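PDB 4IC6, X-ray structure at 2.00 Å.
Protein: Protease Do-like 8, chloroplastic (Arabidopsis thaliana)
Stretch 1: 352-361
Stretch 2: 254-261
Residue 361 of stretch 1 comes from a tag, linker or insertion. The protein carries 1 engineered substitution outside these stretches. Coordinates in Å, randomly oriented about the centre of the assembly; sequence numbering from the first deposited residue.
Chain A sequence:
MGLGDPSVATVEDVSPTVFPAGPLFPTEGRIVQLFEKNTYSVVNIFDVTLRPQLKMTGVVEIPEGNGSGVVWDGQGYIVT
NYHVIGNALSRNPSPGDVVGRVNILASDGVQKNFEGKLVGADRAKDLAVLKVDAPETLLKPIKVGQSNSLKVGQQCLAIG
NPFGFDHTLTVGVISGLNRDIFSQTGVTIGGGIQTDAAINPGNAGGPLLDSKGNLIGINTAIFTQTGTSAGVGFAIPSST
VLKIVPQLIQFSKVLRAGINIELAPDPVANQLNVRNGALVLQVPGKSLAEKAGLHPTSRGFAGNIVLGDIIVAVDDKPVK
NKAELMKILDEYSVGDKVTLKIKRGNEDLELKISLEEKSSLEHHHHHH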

# COMPACT_ATOMS: atom_id res chain seq x y z
N LYS A 352 42.68 19.44 -16.20
CA LYS A 352 42.88 20.37 -15.09
C LYS A 352 41.61 21.20 -14.88
O LYS A 352 40.88 21.49 -15.83
CB LYS A 352 44.08 21.28 -15.36
CG LYS A 352 45.44 20.69 -15.00
CD LYS A 352 46.55 21.68 -15.36
CE LYS A 352 47.75 21.57 -14.43
NZ LYS A 352 48.61 22.80 -14.51
N ILE A 353 41.36 21.58 -13.63
CA ILE A 353 40.12 22.28 -13.30
C ILE A 353 40.28 23.12 -12.04
O ILE A 353 40.96 22.74 -11.09
CB ILE A 353 38.95 21.27 -13.13
CG1 ILE A 353 37.61 22.00 -13.02
CG2 ILE A 353 39.17 20.39 -11.92
CD1 ILE A 353 36.41 21.07 -13.09
N SER A 354 39.64 24.28 -12.04
CA SER A 354 39.61 25.10 -10.85
C SER A 354 38.43 24.63 -10.00
O SER A 354 37.36 24.34 -10.53
CB SER A 354 39.44 26.57 -11.22
OG SER A 354 40.63 27.08 -11.79
N LEU A 355 38.65 24.55 -8.69
CA LEU A 355 37.57 24.23 -7.76
C LEU A 355 36.78 25.51 -7.49
O LEU A 355 37.34 26.60 -7.47
CB LEU A 355 38.13 23.68 -6.46
CG LEU A 355 39.01 22.43 -6.66
CD1 LEU A 355 39.38 21.84 -5.30
CD2 LEU A 355 38.27 21.40 -7.48
N GLU A 356 35.48 25.36 -7.29
CA GLU A 356 34.62 26.49 -6.97
C GLU A 356 33.74 26.01 -5.85
O GLU A 356 33.80 24.83 -5.48
CB GLU A 356 33.76 26.88 -8.17
CG GLU A 356 32.82 25.75 -8.64
CD GLU A 356 31.99 26.20 -9.83
OE1 GLU A 356 32.00 27.41 -10.12
OE2 GLU A 356 31.34 25.35 -10.48
N GLU A 357 32.94 26.90 -5.28
CA GLU A 357 32.10 26.50 -4.16
C GLU A 357 31.19 25.36 -4.56
O GLU A 357 30.40 25.48 -5.50
CB GLU A 357 31.28 27.66 -3.59
CG GLU A 357 30.34 27.20 -2.49
CD GLU A 357 29.78 28.34 -1.67
OE1 GLU A 357 30.02 29.51 -2.04
OE2 GLU A 357 29.12 28.07 -0.65
N LYS A 358 31.32 24.24 -3.84
CA LYS A 358 30.51 23.05 -4.05
C LYS A 358 29.15 23.27 -3.41
O LYS A 358 28.98 23.06 -2.20
CB LYS A 358 31.21 21.83 -3.46
CG LYS A 358 30.39 20.53 -3.44
CD LYS A 358 29.66 20.30 -4.76
CE LYS A 358 29.18 18.86 -4.89
NZ LYS A 358 30.19 18.04 -5.60
N SER A 359 28.20 23.70 -4.22
CA SER A 359 26.88 24.09 -3.73
C SER A 359 25.85 22.98 -3.93
O SER A 359 25.06 22.68 -3.03
CB SER A 359 26.42 25.36 -4.45
OG SER A 359 26.63 25.26 -5.84
N SER A 360 25.87 22.36 -5.11
CA SER A 360 24.93 21.29 -5.45
C SER A 360 24.81 20.24 -4.34
O SER A 360 25.80 19.86 -3.72
CB SER A 360 25.35 20.63 -6.76
OG SER A 360 26.66 20.09 -6.68
N LEU A 361 23.58 19.77 -4.11
CA LEU A 361 23.36 18.70 -3.14
C LEU A 361 22.93 17.41 -3.83
O LEU A 361 22.24 17.43 -4.86
CB LEU A 361 22.34 19.12 -2.08
CG LEU A 361 22.80 20.14 -1.03
CD1 LEU A 361 21.63 20.62 -0.19
CD2 LEU A 361 23.90 19.56 -0.14
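Stretch 2 254-261: VLRAGINI

Stretch 2 runs antiparallel to stretch 1 and pairs with it through a short two-residue ladder. Glu356 and Glu357 are the strand residues that pair across the stretches on one side, Ala257 and Gly258 on the other. Both segments are extended here, and the remainder of stretch 2 is loop or turn. Together the two stretches bury 681 Å² of surface.

Three backbone hydrogen bonds set the register. Glu356 and Gly258 form the hydrogen-bonded pair, with their CA atoms 5.7 Å apart. Gly258 N donates to Glu356 O at 2.8 Å, and Glu356 N donates to Gly258 O at 3.2 Å. Lys358 N donates to Arg256 O at 2.7 Å; this bond is nearly linear, with an N-H...O angle of 168°. Between these bonds lies the non-hydrogen-bonded pair Glu357 and Ala257, with CA to CA at 4.7 Å. CA-H...O contacts fill in the ladder: Glu357 CA to Arg256 O is 3.4 Å, Ala257 CA to Glu356 O is 3.5 Å, and Leu355 CA to Gly258 O is 3.5 Å.

Gly258 has no side chain, and this matters for the close packing. An ideal CB at this position would lie 2.8 Å from Lys358 CB, which is a clash. The CA atoms of Lys358 and Gly258 are 4.6 Å apart.

Apolar packing involves Ile353 and Leu355. Ile353 CG2 meets Ile259 CD1 at 3.8 Å. Leu355 CD2 lies 3.7 Å from Ile259 CG1, while Leu355 CB is 4.0 Å from Ala257 CB. All four residues are buried. The CA-to-CB bond of Ile259 points away from stretch 1, but the end of its side chain comes nearer; CD1 meets Ile353 CG2, and CG1 lies against Leu355 CD2.

Polar side chains add further links. The CA-to-CB bond of Lys358 points toward stretch 2, and its NZ donates to Ile259 O at 3.1 Å. Ser360 OG donates to Asn260 OD1 at 3.0 Å. The aliphatic part of Lys358 also touches Asn260, with CD 3.4 Å from OD1. Glu356 OE2 lies 3.2 Å from Asn260 ND2.

Four waters bridge the stretches. Water 1 accepts from Arg256 N and donates to Glu357 OE2 and Lys358 O. Water 2 donates to Gly258 O at 2.8 Å and to Ser354 O at 2.9 Å. Water 3 accepts from Ile259 N at 2.9 Å and from Lys358 NZ at 2.7 Å. Water 4 accepts from Asn260 N at 3.0 Å and donates to Glu356 OE2 at 2.7 Å. Waters 3 and 4 therefore link stretch 1 side chains to the backbone of stretch 2 just beyond the ladder.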

# COMPACT_ATOMS: atom_id res chain seq x y z
N VAL A 254 29.36 25.31 6.61
CA VAL A 254 30.56 24.74 6.01
C VAL A 254 30.75 25.20 4.56
O VAL A 254 29.89 24.97 3.72
CB VAL A 254 30.54 23.21 6.06
CG1 VAL A 254 31.80 22.63 5.41
CG2 VAL A 254 30.39 22.74 7.49
N LEU A 255 31.88 25.84 4.29
CA LEU A 255 32.26 26.18 2.91
C LEU A 255 33.02 25.01 2.28
O LEU A 255 34.01 24.56 2.84
CB LEU A 255 33.14 27.43 2.90
CG LEU A 255 33.51 27.95 1.51
CD1 LEU A 255 32.24 28.26 0.72
CD2 LEU A 255 34.44 29.17 1.55
N ARG A 256 32.56 24.53 1.13
CA ARG A 256 33.21 23.40 0.45
C ARG A 256 33.68 23.77 -0.95
O ARG A 256 32.92 24.35 -1.72
CB ARG A 256 32.26 22.20 0.32
CG ARG A 256 31.91 21.53 1.62
CD ARG A 256 31.02 20.32 1.39
NE ARG A 256 30.76 19.61 2.64
CZ ARG A 256 29.78 19.91 3.48
NH1 ARG A 256 29.62 19.22 4.60
NH2 ARG A 256 28.95 20.90 3.19
N ALA A 257 34.92 23.43 -1.28
CA ALA A 257 35.42 23.62 -2.63
C ALA A 257 35.16 22.31 -3.34
O ALA A 257 35.29 21.25 -2.74
CB ALA A 257 36.91 23.91 -2.64
N GLY A 258 34.78 22.35 -4.60
CA GLY A 258 34.52 21.09 -5.29
C GLY A 258 34.31 21.24 -6.78
O GLY A 258 34.70 22.23 -7.41
N ILE A 259 33.68 20.23 -7.34
CA ILE A 259 33.38 20.22 -8.76
C ILE A 259 31.92 19.85 -8.88
O ILE A 259 31.50 18.83 -8.33
CB ILE A 259 34.22 19.15 -9.48
CG1 ILE A 259 35.72 19.46 -9.31
CG2 ILE A 259 33.84 19.05 -10.96
CD1 ILE A 259 36.64 18.36 -9.90
N ASN A 260 31.14 20.67 -9.57
CA ASN A 260 29.74 20.35 -9.78
C ASN A 260 29.59 19.33 -10.92
O ASN A 260 29.61 19.68 -12.11
CB ASN A 260 28.93 21.63 -10.00
CG ASN A 260 28.90 22.52 -8.75
OD1 ASN A 260 28.80 22.04 -7.61
ND2 ASN A 260 29.00 23.83 -8.96
N ILE A 261 29.52 18.06 -10.54
CA ILE A 261 29.29 16.96 -11.47
C ILE A 261 28.52 15.90 -10.71
O ILE A 261 28.39 15.99 -9.49
CB ILE A 261 30.61 16.31 -11.97
CG1 ILE A 261 31.56 16.06 -10.80
CG2 ILE A 261 31.26 17.14 -13.05
CD1 ILE A 261 32.83 15.32 -11.18
O HOH W 1 29.77 25.04 0.21
O HOH W 2 34.90 22.95 -10.13
O HOH W 3 32.86 18.14 -5.47
O HOH W 4 32.59 22.94 -10.86